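Malate Synthase (Haloferax volcanii, PDB 3OYZ) catalyses the magnesium-dependent Claisen condensation of acetyl-CoA with glyoxylate and the hydrolysis of the malyl-CoA intermediate, giving malate and CoA in the glyoxylate cycle. Local coordinates at residues Tyr339-Met343 with Asp344-Asp348. Numbering follows the deposited sequence.
Sequences YVPSM and DDIVD
Asp345, in the first turn of helix 343-358, reaches back to Ser342 and Pro341 in the loop before it and to Tyr339 at the end of strand 337-339. Asp345 CB packs against the proline ring, 3.4 Å from Pro341 CB. With CG anti to the carbonyl carbon and beside the backbone N (chi1 -71°), the carboxylate is brought back to the backbone N of Ser342, at the N-cap. CG then sits at the edge of the Tyr339 ring, in its plane, and the carboxylate is turned 67° from that ring. Asp345 OD1 stays 3.6 Å from Tyr339 OH, whereas OD2 is where the polar contacts gather. Ser342 N donates to Asp345 OD2 at 2.9 Å in a somewhat bent bond, and the oxygen accepts with its anti lone pair, the one away from OD1. The tyrosine hydroxyl approaches more closely, Tyr339 OH lying 2.7 Å from Asp345 OD2, and Ser342 OG adds a weak contact. In the other direction, Asp345 N donates to Ser342 OG at 2.8 Å, an almost straight bond of 170°. A lysine in place of Asp345 would probably leave Ser342 N without its acceptor and the Tyr339 hydroxyl without its carboxylate mate, loosening the loop ahead of the helix. The backbone continues the turn as Ile346 N donates to Ser342 O at 3.2 Å, while Pro341 CG touches Ile346 CG1. The Met343 side chain packs on Val424, Ile399 and Phe402, and Asp344 forms a salt bridge with Arg427. Tyr339 also joins an antiparallel ladder with a strand of the second subunit, where its ring meets Trp279 of that chain, so the helix start borders the subunit interface. The reciprocal side-chain-to-backbone bonds of the N-cap Ser342 and Asp345 make this a capping box, extended by the tyrosine hydroxyl.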
ATOM      1  N   TYR A 339     -21.606   3.271 -18.240  1.00 56.75           N
ATOM      2  CA  TYR A 339     -21.974   2.126 -19.020  1.00 53.57           C
ATOM      3  C   TYR A 339     -21.171   0.900 -18.574  1.00 54.31           C
ATOM      4  O   TYR A 339     -19.992   1.015 -18.200  1.00 53.69           O
ATOM      5  CB  TYR A 339     -21.625   2.444 -20.461  1.00 52.09           C
ATOM      6  CG  TYR A 339     -22.107   1.393 -21.385  1.00 51.67           C
ATOM      7  CD1 TYR A 339     -23.464   1.051 -21.405  1.00 56.80           C
ATOM      8  CD2 TYR A 339     -21.243   0.755 -22.263  1.00 51.95           C
ATOM      9  CE1 TYR A 339     -23.964   0.105 -22.271  1.00 53.94           C
ATOM     10  CE2 TYR A 339     -21.723  -0.206 -23.125  1.00 52.39           C
ATOM     11  CZ  TYR A 339     -23.086  -0.509 -23.121  1.00 56.97           C
ATOM     12  OH  TYR A 339     -23.628  -1.453 -23.950  1.00 57.19           O
ATOM     13  N   VAL A 340     -21.779  -0.275 -18.679  1.00 52.43           N
ATOM     14  CA  VAL A 340     -21.187  -1.537 -18.261  1.00 52.45           C
ATOM     15  C   VAL A 340     -21.252  -2.416 -19.489  1.00 53.07           C
ATOM     16  O   VAL A 340     -22.275  -3.064 -19.735  1.00 52.69           O
ATOM     17  CB  VAL A 340     -21.954  -2.179 -17.093  1.00 51.83           C
ATOM     18  CG1 VAL A 340     -21.472  -3.611 -16.818  1.00 52.16           C
ATOM     19  CG2 VAL A 340     -21.796  -1.360 -15.833  1.00 50.39           C
ATOM     20  N   PRO A 341     -20.153  -2.465 -20.253  1.00 53.02           N
ATOM     21  CA  PRO A 341     -20.202  -3.115 -21.548  1.00 53.46           C
ATOM     22  C   PRO A 341     -20.269  -4.633 -21.474  1.00 54.86           C
ATOM     23  O   PRO A 341     -19.927  -5.257 -20.472  1.00 54.08           O
ATOM     24  CB  PRO A 341     -18.915  -2.638 -22.222  1.00 53.72           C
ATOM     25  CG  PRO A 341     -17.999  -2.383 -21.092  1.00 52.34           C
ATOM     26  CD  PRO A 341     -18.857  -1.801 -20.023  1.00 52.87           C
ATOM     27  N   SER A 342     -20.764  -5.217 -22.558  1.00 54.70           N
ATOM     28  CA  SER A 342     -21.044  -6.637 -22.649  1.00 54.87           C
ATOM     29  C   SER A 342     -19.762  -7.176 -23.267  1.00 54.63           C
ATOM     30  O   SER A 342     -18.948  -6.393 -23.767  1.00 52.89           O
ATOM     31  CB  SER A 342     -22.159  -6.825 -23.691  1.00 55.15           C
ATOM     32  OG  SER A 342     -21.660  -6.564 -25.006  1.00 53.97           O
ATOM     33  N   MET A 343     -19.616  -8.494 -23.338  1.00 56.18           N
ATOM     34  CA  MET A 343     -18.483  -9.028 -24.087  1.00 58.57           C
ATOM     35  C   MET A 343     -18.394  -8.515 -25.530  1.00 59.96           C
ATOM     36  O   MET A 343     -17.309  -8.142 -26.004  1.00 59.63           O
ATOM     37  CB  MET A 343     -18.435 -10.558 -24.035  1.00 59.09           C
ATOM     38  CG  MET A 343     -17.083 -11.064 -24.567  1.00 60.49           C
ATOM     39  SD  MET A 343     -16.551 -12.681 -23.965  1.00 67.21           S
ATOM     40  CE  MET A 343     -17.854 -13.783 -24.510  1.00 67.88           C
ATOM     41  N   ASP A 344     -19.538  -8.460 -26.214  1.00 61.52           N
ATOM     42  CA  ASP A 344     -19.642  -7.833 -27.539  1.00 62.35           C
ATOM     43  C   ASP A 344     -19.207  -6.381 -27.636  1.00 62.00           C
ATOM     44  O   ASP A 344     -18.501  -5.995 -28.564  1.00 61.75           O
ATOM     45  CB  ASP A 344     -21.080  -7.934 -28.049  1.00 63.73           C
ATOM     46  CG  ASP A 344     -21.242  -9.043 -29.059  1.00 66.78           C
ATOM     47  OD1 ASP A 344     -20.377  -9.147 -29.964  1.00 70.01           O
ATOM     48  OD2 ASP A 344     -22.239  -9.787 -28.933  1.00 70.41           O
ATOM     49  N   ASP A 345     -19.650  -5.563 -26.688  1.00 62.28           N
ATOM     50  CA  ASP A 345     -19.211  -4.172 -26.622  1.00 62.34           C
ATOM     51  C   ASP A 345     -17.679  -4.013 -26.575  1.00 61.72           C
ATOM     52  O   ASP A 345     -17.099  -3.208 -27.318  1.00 62.12           O
ATOM     53  CB  ASP A 345     -19.840  -3.500 -25.403  1.00 62.25           C
ATOM     54  CG  ASP A 345     -21.326  -3.277 -25.562  1.00 65.88           C
ATOM     55  OD1 ASP A 345     -21.739  -2.797 -26.646  1.00 66.35           O
ATOM     56  OD2 ASP A 345     -22.063  -3.574 -24.595  1.00 69.52           O
ATOM     57  N   ILE A 346     -17.039  -4.807 -25.712  1.00 60.06           N
ATOM     58  CA  ILE A 346     -15.576  -4.801 -25.566  1.00 57.21           C
ATOM     59  C   ILE A 346     -14.813  -5.051 -26.879  1.00 55.95           C
ATOM     60  O   ILE A 346     -13.970  -4.230 -27.289  1.00 53.96           O
ATOM     61  CB  ILE A 346     -15.082  -5.768 -24.449  1.00 56.16           C
ATOM     62  CG1 ILE A 346     -15.415  -5.182 -23.068  1.00 53.79           C
ATOM     63  CG2 ILE A 346     -13.591  -5.966 -24.589  1.00 52.70           C
ATOM     64  CD1 ILE A 346     -15.820  -6.228 -22.073  1.00 52.67           C
ATOM     65  N   VAL A 347     -15.136  -6.151 -27.546  1.00 54.41           N
ATOM     66  CA  VAL A 347     -14.597  -6.372 -28.884  1.00 57.24           C
ATOM     67  C   VAL A 347     -14.829  -5.199 -29.864  1.00 59.05           C
ATOM     68  O   VAL A 347     -13.933  -4.845 -30.639  1.00 60.62           O
ATOM     69  CB  VAL A 347     -15.263  -7.627 -29.480  1.00 58.07           C
ATOM     70  CG1 VAL A 347     -14.639  -7.948 -30.833  1.00 54.22           C
ATOM     71  CG2 VAL A 347     -15.250  -8.792 -28.453  1.00 55.20           C
ATOM     72  N   ASP A 348     -16.010  -4.590 -29.820  1.00 59.04           N
ATOM     73  CA  ASP A 348     -16.320  -3.453 -30.684  1.00 61.01           C
ATOM     74  C   ASP A 348     -15.352  -2.286 -30.429  1.00 62.05           C
ATOM     75  O   ASP A 348     -14.788  -1.719 -31.387  1.00 60.49           O
ATOM     76  CB  ASP A 348     -17.766  -2.946 -30.446  1.00 61.49           C
ATOM     77  CG  ASP A 348     -18.863  -3.838 -31.076  1.00 63.37           C
ATOM     78  OD1 ASP A 348     -18.520  -4.744 -31.862  1.00 61.16           O
ATOM     79  OD2 ASP A 348     -20.073  -3.651 -30.768  1.00 62.72           O
TER